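Local coordinates for TRAP-type C4-dicarboxylate:H+ symport system substrate-binding component DctP (Shewanella oneidensis, PDB 4MX6), which probably captures succinate and related C4-dicarboxylates in the periplasm and hands them to the membrane part of a TRAP transporter for uptake, at residues L167-A173 with E307-W311; F121-V127 with G242-Y246; K57-V62 with A269-S273. One frame throughout, in Å; residues are numbered along the deposited sequence.

How the contacts relate
The three contacts spread along the two-domain architecture of a periplasmic TRAP binding protein. Contact 3, with helix 50-65 against the long helix 260-295, and contact 1, with the loop after strand 160-163 against helix 305-326, lie on opposite sides of the chain's centre, their own centres about 41 Å apart. Contact 2 lies between, its centre about 20 Å from that of contact 1 and about 24 Å from that of contact 3; it sets helix 124-132 against strand 243-251, which carries Tyr246, a residue that binds succinate. Along the chain, contact 2 falls between the segments of contact 3, while those of contact 1 alternate with both, so residues far apart in sequence meet.

Contact 1: L167-A173 with E307-W311; sequences LKQPSDA and ERQQW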
loop_
_atom_site.group_PDB
_atom_site.type_symbol
_atom_site.label_atom_id
_atom_site.label_comp_id
_atom_site.label_asym_id
_atom_site.label_seq_id
_atom_site.Cartn_x
_atom_site.Cartn_y
_atom_site.Cartn_z
ATOM N N LEU A 167 -15.089 8.610 13.980
ATOM C CA LEU A 167 -14.006 9.585 13.856
ATOM C C LEU A 167 -14.445 10.761 12.967
ATOM O O LEU A 167 -13.815 11.118 11.960
ATOM C CB LEU A 167 -12.720 8.903 13.373
ATOM C CG LEU A 167 -12.199 7.866 14.391
ATOM C CD1 LEU A 167 -11.173 6.953 13.752
ATOM C CD2 LEU A 167 -11.623 8.537 15.624
ATOM N N LYS A 168 -15.540 11.374 13.401
ATOM C CA LYS A 168 -16.181 12.453 12.670
ATOM C C LYS A 168 -15.311 13.691 12.568
ATOM O O LYS A 168 -15.321 14.387 11.554
ATOM C CB LYS A 168 -17.480 12.836 13.378
ATOM C CG LYS A 168 -18.619 11.879 13.119
ATOM C CD LYS A 168 -19.120 12.080 11.702
ATOM C CE LYS A 168 -20.577 11.720 11.552
ATOM N NZ LYS A 168 -21.108 12.289 10.282
ATOM N N GLN A 169 -14.569 13.964 13.631
ATOM C CA GLN A 169 -13.705 15.135 13.685
ATOM C C GLN A 169 -12.372 14.739 14.266
ATOM O O GLN A 169 -12.276 13.746 14.995
ATOM C CB GLN A 169 -14.326 16.227 14.548
ATOM C CG GLN A 169 -15.652 16.736 14.025
ATOM C CD GLN A 169 -16.335 17.676 14.988
ATOM O OE1 GLN A 169 -16.957 17.242 15.953
ATOM N NE2 GLN A 169 -16.226 18.973 14.729
ATOM N N PRO A 170 -11.331 15.518 13.949
ATOM C CA PRO A 170 -9.996 15.207 14.466
ATOM C C PRO A 170 -9.970 15.008 15.974
ATOM O O PRO A 170 -9.215 14.161 16.447
ATOM C CB PRO A 170 -9.178 16.439 14.065
ATOM C CG PRO A 170 -9.847 16.935 12.862
ATOM C CD PRO A 170 -11.301 16.641 13.000
ATOM N N SER A 171 -10.768 15.774 16.716
ATOM C CA SER A 171 -10.779 15.667 18.169
ATOM C C SER A 171 -11.128 14.254 18.641
ATOM O O SER A 171 -10.722 13.841 19.726
ATOM C CB SER A 171 -11.745 16.700 18.789
ATOM O OG SER A 171 -13.073 16.505 18.335
ATOM N N ASP A 172 -11.884 13.524 17.825
ATOM C CA ASP A 172 -12.326 12.178 18.191
ATOM C C ASP A 172 -11.173 11.178 18.257
ATOM O O ASP A 172 -11.324 10.134 18.880
ATOM C CB ASP A 172 -13.400 11.652 17.225
ATOM C CG ASP A 172 -14.694 12.425 17.300
ATOM O OD1 ASP A 172 -15.106 12.783 18.416
ATOM O OD2 ASP A 172 -15.332 12.660 16.245
ATOM N N ALA A 173 -10.041 11.490 17.625
ATOM C CA ALA A 173 -8.889 10.586 17.615
ATOM C C ALA A 173 -7.926 10.807 18.786
ATOM O O ALA A 173 -7.003 10.021 18.980
ATOM C CB ALA A 173 -8.136 10.736 16.311
ATOM N N GLU A 307 -16.889 18.447 7.924
ATOM C CA GLU A 307 -16.143 17.498 8.726
ATOM C C GLU A 307 -14.876 17.078 7.994
ATOM O O GLU A 307 -13.799 17.049 8.576
ATOM C CB GLU A 307 -17.010 16.285 9.063
ATOM C CG GLU A 307 -18.004 16.601 10.161
ATOM C CD GLU A 307 -19.105 15.565 10.336
ATOM O OE1 GLU A 307 -19.328 14.720 9.446
ATOM O OE2 GLU A 307 -19.775 15.629 11.387
ATOM N N ARG A 308 -14.992 16.748 6.710
ATOM C CA ARG A 308 -13.803 16.389 5.942
ATOM C C ARG A 308 -12.795 17.537 5.963
ATOM O O ARG A 308 -11.595 17.311 6.140
ATOM C CB ARG A 308 -14.149 16.019 4.496
ATOM C CG ARG A 308 -12.911 15.598 3.669
ATOM C CD ARG A 308 -13.185 15.503 2.166
ATOM N NE ARG A 308 -12.068 14.886 1.429
ATOM C CZ ARG A 308 -11.046 15.531 0.874
ATOM N NH1 ARG A 308 -10.955 16.854 0.939
ATOM N NH2 ARG A 308 -10.106 14.842 0.237
ATOM N N GLN A 309 -13.265 18.762 5.776
ATOM C CA GLN A 309 -12.346 19.895 5.704
ATOM C C GLN A 309 -11.604 20.091 7.026
ATOM O O GLN A 309 -10.438 20.483 7.031
ATOM C CB GLN A 309 -13.065 21.181 5.290
ATOM C CG GLN A 309 -12.098 22.301 4.913
ATOM C CD GLN A 309 -11.273 21.975 3.680
ATOM O OE1 GLN A 309 -11.804 21.525 2.668
ATOM N NE2 GLN A 309 -9.970 22.177 3.770
ATOM N N GLN A 310 -12.255 19.797 8.151
ATOM C CA GLN A 310 -11.566 19.909 9.433
ATOM C C GLN A 310 -10.386 18.936 9.481
ATOM O O GLN A 310 -9.296 19.273 9.943
ATOM C CB GLN A 310 -12.528 19.649 10.597
ATOM C CG GLN A 310 -13.537 20.771 10.784
ATOM C CD GLN A 310 -14.523 20.591 11.929
ATOM O OE1 GLN A 310 -14.809 19.497 12.390
ATOM N NE2 GLN A 310 -15.082 21.695 12.359
ATOM N N TRP A 311 -10.606 17.718 9.000
ATOM C CA TRP A 311 -9.519 16.741 8.922
ATOM C C TRP A 311 -8.407 17.185 7.960
ATOM O O TRP A 311 -7.220 17.043 8.252
ATOM C CB TRP A 311 -10.078 15.387 8.491
ATOM C CG TRP A 311 -10.691 14.540 9.581
ATOM C CD1 TRP A 311 -12.012 14.374 9.861
ATOM C CD2 TRP A 311 -9.973 13.734 10.513
ATOM N NE1 TRP A 311 -12.157 13.501 10.908
ATOM C CE2 TRP A 311 -10.918 13.084 11.320
ATOM C CE3 TRP A 311 -8.617 13.479 10.719
ATOM C CZ2 TRP A 311 -10.540 12.209 12.348
ATOM C CZ3 TRP A 311 -8.242 12.609 11.731
ATOM C CH2 TRP A 311 -9.197 11.977 12.516
HETATM O O HOH W 1 -14.242 16.978 11.136
HETATM O O HOH W 2 -22.253 14.324 11.759
#
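This is a loop-on-helix contact at one end of the solute-binding protein fold, where residues 167-173, in the loop between strands 160-163 and 177-180, pack against helix 305-326. Its centrepiece is the indole of Trp311, which offers a flat apolar face to Pro170 and an edge N-H to loop carbonyls. Pro170 CA sits 3.8 Å from the centroid of the six-membered ring, a CH-pi contact only 14° off the normal. Leu167 CB and Ala173 CB each come to 4.1 Å, from Trp311 CZ2 and CH2 respectively, while Phe161 and Phe119 also meet the indole. At the ring edge, Trp311 NE1 makes weak hydrogen bonds to Leu167 O (3.1 Å) and Lys168 O (3.3 Å). The loop braces itself, since Gln169 N donates to Asp172 OD2 (3.0 Å). Long polar side chains suit the more open margin. Lys168 NZ forms a salt bridge with Glu307 OE1 at 3.1 Å; NZ also donates to the carbonyl of Thr302, and OE1 accepts from the backbone N of Ser304. Water 2 joins Lys168 NZ to Glu307 OE2, 2.8 Å from each, and water 1 lies within hydrogen-bonding reach of Lys168 O (2.8 Å) and Glu307 O (2.6 Å). The hydrogen bond between the two amide side chains is nearly straight: Gln169 NE2 donates to Gln310 OE1 at 2.8 Å and 168°.

Contact 2: F121-V127 with G242-Y246; sequences FNDMDAV and GVLDY
The first turn of helix 124-132 packs over strand 243-251 in a small, buried helix-on-strand contact, with no hydrogen bond between the two segments. Residues 121-123 approach as an irregular loop, and the helix starts after Asp123, its N-cap. With chi1 p (55°), Asp123 turns OD1 back to accept from Ala126 N at 3.1 Å, supplying an acceptor to an amide of the first turn. Residues 243-246 are extended; Phe121 and Gly242 have the nearest CA atoms, 7.0 Å apart. Val243 and Asp245 direct their CA-to-CB bonds toward the helical segment, whereas that of Leu244 points away. Val243, with chi1 p (63°), offers both methyl groups: CG1 lies 4.1 Å from Phe121 CD2, and CG2 lies 3.8 Å from both Met124 SD and Val127 CG2. Phe121, its CA-to-CB bond toward the strand, makes that contact with chi1 m (-58°) and chi2 -73°; a large apolar ring suits this buried place. Flexible Met124, in the conformer given here m throughout (-66°, -59°, -70°), curls so that CE comes 3.3 Å from Asp245 OD1. Compact, branched Val127, chi1 t (173°), fits against both strand residues, its CG1 being 3.6 Å from Asp245 OD2. Asp245 takes chi1 -99°, between wells; its OD2 accepts from Gln131 and its OD1 from the backbone of Asn156, on partner strand 148-158. Next along, Tyr246 bonds through OH to bound succinate. Hydrogen bonds from elsewhere satisfy the buried carboxylate, so the methyl groups of Met124 and Val127 can pack against its oxygens, and mostly apolar side chains back the ligand-bearing strand.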
loop_
_atom_site.group_PDB
_atom_site.type_symbol
_atom_site.label_atom_id
_atom_site.label_comp_id
_atom_site.label_asym_id
_atom_site.label_seq_id
_atom_site.Cartn_x
_atom_site.Cartn_y
_atom_site.Cartn_z
ATOM N N PHE A 121 -3.963 13.320 -2.325
ATOM C CA PHE A 121 -4.708 12.906 -3.503
ATOM C C PHE A 121 -6.190 12.788 -3.186
ATOM O O PHE A 121 -6.583 12.193 -2.178
ATOM C CB PHE A 121 -4.202 11.551 -3.993
ATOM C CG PHE A 121 -2.744 11.546 -4.325
ATOM C CD1 PHE A 121 -2.270 12.171 -5.467
ATOM C CD2 PHE A 121 -1.832 10.919 -3.495
ATOM C CE1 PHE A 121 -0.913 12.167 -5.775
ATOM C CE2 PHE A 121 -0.475 10.921 -3.811
ATOM C CZ PHE A 121 -0.030 11.558 -4.947
ATOM N N ASN A 122 -7.025 13.358 -4.044
ATOM C CA ASN A 122 -8.465 13.312 -3.818
ATOM C C ASN A 122 -8.998 11.890 -3.941
ATOM O O ASN A 122 -9.898 11.464 -3.195
ATOM C CB ASN A 122 -9.211 14.175 -4.839
ATOM C CG ASN A 122 -8.988 15.661 -4.640
ATOM O OD1 ASN A 122 -8.507 16.094 -3.595
ATOM N ND2 ASN A 122 -9.355 16.455 -5.644
ATOM N N ASP A 123 -8.446 11.161 -4.901
ATOM C CA ASP A 123 -8.975 9.862 -5.268
ATOM C C ASP A 123 -7.935 9.109 -6.097
ATOM O O ASP A 123 -6.845 9.631 -6.368
ATOM C CB ASP A 123 -10.304 10.001 -6.025
ATOM C CG ASP A 123 -10.197 10.883 -7.237
ATOM O OD1 ASP A 123 -9.132 10.902 -7.885
ATOM O OD2 ASP A 123 -11.203 11.572 -7.546
ATOM N N MET A 124 -8.283 7.894 -6.503
ATOM C CA MET A 124 -7.342 7.018 -7.192
ATOM C C MET A 124 -7.005 7.490 -8.601
ATOM O O MET A 124 -5.954 7.155 -9.134
ATOM C CB MET A 124 -7.873 5.592 -7.225
ATOM C CG MET A 124 -7.968 4.969 -5.849
ATOM S SD MET A 124 -6.386 4.913 -5.029
ATOM C CE MET A 124 -5.593 3.673 -6.014
ATOM N N ASP A 125 -7.899 8.241 -9.221
ATOM C CA ASP A 125 -7.601 8.840 -10.516
ATOM C C ASP A 125 -6.422 9.818 -10.395
ATOM O O ASP A 125 -5.534 9.852 -11.262
ATOM C CB ASP A 125 -8.832 9.543 -11.096
ATOM C CG ASP A 125 -9.908 8.569 -11.573
ATOM O OD1 ASP A 125 -9.572 7.443 -11.996
ATOM O OD2 ASP A 125 -11.103 8.939 -11.525
ATOM N N ALA A 126 -6.410 10.614 -9.326
ATOM C CA ALA A 126 -5.319 11.564 -9.109
ATOM C C ALA A 126 -4.016 10.824 -8.803
ATOM O O ALA A 126 -2.954 11.188 -9.307
ATOM C CB ALA A 126 -5.674 12.518 -7.983
ATOM N N VAL A 127 -4.107 9.779 -7.985
ATOM C CA VAL A 127 -2.936 8.962 -7.689
ATOM C C VAL A 127 -2.312 8.437 -8.974
ATOM O O VAL A 127 -1.101 8.533 -9.196
ATOM C CB VAL A 127 -3.328 7.755 -6.789
ATOM C CG1 VAL A 127 -2.169 6.822 -6.624
ATOM C CG2 VAL A 127 -3.826 8.240 -5.436
ATOM N N GLY A 242 -5.828 8.979 2.745
ATOM C CA GLY A 242 -4.513 8.744 2.160
ATOM C C GLY A 242 -4.619 7.589 1.196
ATOM O O GLY A 242 -5.654 6.918 1.148
ATOM N N VAL A 243 -3.568 7.341 0.421
ATOM C CA VAL A 243 -3.555 6.210 -0.503
ATOM C C VAL A 243 -2.697 5.082 0.028
ATOM O O VAL A 243 -1.645 5.314 0.613
ATOM C CB VAL A 243 -3.086 6.623 -1.933
ATOM C CG1 VAL A 243 -1.652 7.140 -1.976
ATOM C CG2 VAL A 243 -3.235 5.463 -2.911
ATOM N N LEU A 244 -3.186 3.854 -0.164
ATOM C CA LEU A 244 -2.382 2.640 -0.004
ATOM C C LEU A 244 -2.195 2.055 -1.392
ATOM O O LEU A 244 -3.120 1.497 -1.971
ATOM C CB LEU A 244 -3.062 1.610 0.903
ATOM C CG LEU A 244 -2.429 0.175 0.844
ATOM C CD1 LEU A 244 -1.013 0.160 1.354
ATOM C CD2 LEU A 244 -3.253 -0.851 1.610
ATOM N N ASP A 245 -0.994 2.233 -1.935
ATOM C CA ASP A 245 -0.587 1.658 -3.212
ATOM C C ASP A 245 0.763 0.978 -3.025
ATOM O O ASP A 245 1.404 1.114 -1.982
ATOM C CB ASP A 245 -0.478 2.740 -4.309
ATOM C CG ASP A 245 -1.683 2.824 -5.223
ATOM O OD1 ASP A 245 -2.789 2.413 -4.831
ATOM O OD2 ASP A 245 -1.479 3.300 -6.363
ATOM N N TYR A 246 1.187 0.248 -4.050
ATOM C CA TYR A 246 2.410 -0.536 -4.009
ATOM C C TYR A 246 3.390 -0.150 -5.104
ATOM O O TYR A 246 2.985 0.280 -6.176
ATOM C CB TYR A 246 2.073 -2.011 -4.200
ATOM C CG TYR A 246 0.954 -2.520 -3.330
ATOM C CD1 TYR A 246 1.080 -2.544 -1.958
ATOM C CD2 TYR A 246 -0.226 -2.982 -3.893
ATOM C CE1 TYR A 246 0.063 -3.040 -1.146
ATOM C CE2 TYR A 246 -1.234 -3.506 -3.101
ATOM C CZ TYR A 246 -1.088 -3.535 -1.735
ATOM O OH TYR A 246 -2.080 -4.108 -0.965
#

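Contact 3: K57-V62 with A269-S273; sequences KFKELV and ALDES
Two helices of the solute-binding protein fold, 50-65 and 260-295, pack roughly antiparallel here. Segments 57-62 and 269-273 are regular alpha-helix, with axes 8.6 Å apart at closest approach and a signed crossing angle of 142°. The register sets Phe58 beside Ser273 (CA atoms 5.3 Å apart) and Leu61 beside Ala269 (5.8 Å). Small Ala269 and Ser273, one turn apart, point their CA-to-CB bonds toward the other helix and let it come close. Leu61, chi1 m and chi2 t, puts its tip into the hollow between Ala269, Glu272 and Ser273, with CB 3.8 Å from Ala269 CB and CD1 3.8 Å from Glu272 OE1 and 3.9 Å from Ser273 OG. Phe58, chi1 t (176°) and chi2 60°, is the broad bump, fitting against Ala269 (CD1 4.2 Å from CB), Leu270 and Ile266. Leu270, chi1 t and chi2 p (79°), lays CD1 over its ring face, 3.7 Å from the centroid and 13° off the normal, a CH-pi contact. Val72 and Phe97 also meet Phe58, extending the core. In the conformer given, Ser273, chi1 m, turns OG back to donate to Ala269 O at 2.8 Å, meeting its polarity within its own helix. Between the segments, then, the join is apolar and by shape, while at the margin a salt bridge from Glu272 OE1 to Arg65, at the end of helix 50-65, ties the same two helices.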
loop_
_atom_site.group_PDB
_atom_site.type_symbol
_atom_site.label_atom_id
_atom_site.label_comp_id
_atom_site.label_asym_id
_atom_site.label_seq_id
_atom_site.Cartn_x
_atom_site.Cartn_y
_atom_site.Cartn_z
ATOM N N LYS A 57 -1.685 -13.953 -11.242
ATOM C CA LYS A 57 -1.741 -13.733 -12.684
ATOM C C LYS A 57 -0.337 -13.760 -13.281
ATOM O O LYS A 57 -0.112 -14.336 -14.352
ATOM C CB LYS A 57 -2.443 -12.407 -12.994
ATOM C CG LYS A 57 -2.595 -12.102 -14.480
ATOM C CD LYS A 57 -3.458 -13.132 -15.203
ATOM C CE LYS A 57 -3.788 -12.702 -16.618
ATOM N NZ LYS A 57 -4.688 -13.661 -17.290
ATOM N N PHE A 58 0.620 -13.156 -12.586
ATOM C CA PHE A 58 2.014 -13.165 -13.029
ATOM C C PHE A 58 2.522 -14.606 -13.132
ATOM O O PHE A 58 3.128 -14.992 -14.140
ATOM C CB PHE A 58 2.846 -12.306 -12.078
ATOM C CG PHE A 58 4.330 -12.308 -12.359
ATOM C CD1 PHE A 58 4.846 -11.871 -13.568
ATOM C CD2 PHE A 58 5.208 -12.689 -11.368
ATOM C CE1 PHE A 58 6.198 -11.860 -13.784
ATOM C CE2 PHE A 58 6.569 -12.664 -11.587
ATOM C CZ PHE A 58 7.058 -12.250 -12.794
ATOM N N LYS A 59 2.249 -15.418 -12.113
ATOM C CA LYS A 59 2.576 -16.840 -12.154
ATOM C C LYS A 59 1.969 -17.517 -13.376
ATOM O O LYS A 59 2.653 -18.255 -14.085
ATOM C CB LYS A 59 2.068 -17.511 -10.878
ATOM C CG LYS A 59 2.158 -19.029 -10.874
ATOM C CD LYS A 59 1.570 -19.606 -9.598
ATOM C CE LYS A 59 1.615 -21.126 -9.559
ATOM N NZ LYS A 59 3.003 -21.634 -9.598
ATOM N N GLU A 60 0.684 -17.287 -13.615
ATOM C CA GLU A 60 -0.016 -17.930 -14.715
ATOM C C GLU A 60 0.602 -17.552 -16.054
ATOM O O GLU A 60 0.858 -18.414 -16.897
ATOM C CB GLU A 60 -1.503 -17.558 -14.679
ATOM C CG GLU A 60 -2.238 -18.199 -13.518
ATOM C CD GLU A 60 -3.611 -17.621 -13.252
ATOM O OE1 GLU A 60 -4.137 -16.952 -14.154
ATOM O OE2 GLU A 60 -4.158 -17.865 -12.144
ATOM N N LEU A 61 0.880 -16.266 -16.238
ATOM C CA LEU A 61 1.407 -15.796 -17.514
ATOM C C LEU A 61 2.826 -16.292 -17.747
ATOM O O LEU A 61 3.175 -16.669 -18.871
ATOM C CB LEU A 61 1.343 -14.272 -17.622
ATOM C CG LEU A 61 -0.067 -13.691 -17.662
ATOM C CD1 LEU A 61 0.061 -12.201 -17.866
ATOM C CD2 LEU A 61 -0.898 -14.313 -18.759
ATOM N N VAL A 62 3.666 -16.286 -16.713
ATOM C CA VAL A 62 5.033 -16.761 -16.901
ATOM C C VAL A 62 5.019 -18.238 -17.265
ATOM O O VAL A 62 5.732 -18.682 -18.172
ATOM C CB VAL A 62 5.899 -16.510 -15.639
ATOM C CG1 VAL A 62 7.222 -17.274 -15.716
ATOM C CG2 VAL A 62 6.157 -15.018 -15.457
ATOM N N ALA A 269 4.809 -9.859 -18.894
ATOM C CA ALA A 269 3.871 -10.606 -18.062
ATOM C C ALA A 269 3.569 -9.810 -16.794
ATOM O O ALA A 269 2.419 -9.743 -16.342
ATOM C CB ALA A 269 4.436 -11.983 -17.713
ATOM N N LEU A 270 4.602 -9.209 -16.212
ATOM C CA LEU A 270 4.409 -8.381 -15.034
ATOM C C LEU A 270 3.491 -7.193 -15.330
ATOM O O LEU A 270 2.582 -6.900 -14.573
ATOM C CB LEU A 270 5.760 -7.903 -14.520
ATOM C CG LEU A 270 5.737 -7.391 -13.096
ATOM C CD1 LEU A 270 5.742 -8.572 -12.137
ATOM C CD2 LEU A 270 6.938 -6.544 -12.880
ATOM N N ASP A 271 3.746 -6.499 -16.436
ATOM C CA ASP A 271 2.924 -5.355 -16.810
ATOM C C ASP A 271 1.453 -5.760 -16.927
ATOM O O ASP A 271 0.559 -5.060 -16.455
ATOM C CB ASP A 271 3.370 -4.783 -18.156
ATOM C CG ASP A 271 4.732 -4.126 -18.120
ATOM O OD1 ASP A 271 5.281 -3.898 -17.022
ATOM O OD2 ASP A 271 5.255 -3.834 -19.222
ATOM N N GLU A 272 1.194 -6.887 -17.582
ATOM C CA GLU A 272 -0.179 -7.339 -17.769
ATOM C C GLU A 272 -0.828 -7.731 -16.435
ATOM O O GLU A 272 -2.012 -7.487 -16.205
ATOM C CB GLU A 272 -0.214 -8.499 -18.759
ATOM C CG GLU A 272 0.087 -8.070 -20.161
ATOM C CD GLU A 272 0.158 -9.244 -21.111
ATOM O OE1 GLU A 272 -0.693 -10.162 -20.984
ATOM O OE2 GLU A 272 1.065 -9.258 -21.987
ATOM N N SER A 273 -0.041 -8.326 -15.557
ATOM C CA SER A 273 -0.534 -8.718 -14.244
ATOM C C SER A 273 -0.906 -7.485 -13.406
ATOM O O SER A 273 -1.894 -7.499 -12.678
ATOM C CB SER A 273 0.530 -9.558 -13.544
ATOM O OG SER A 273 0.812 -10.738 -14.289
#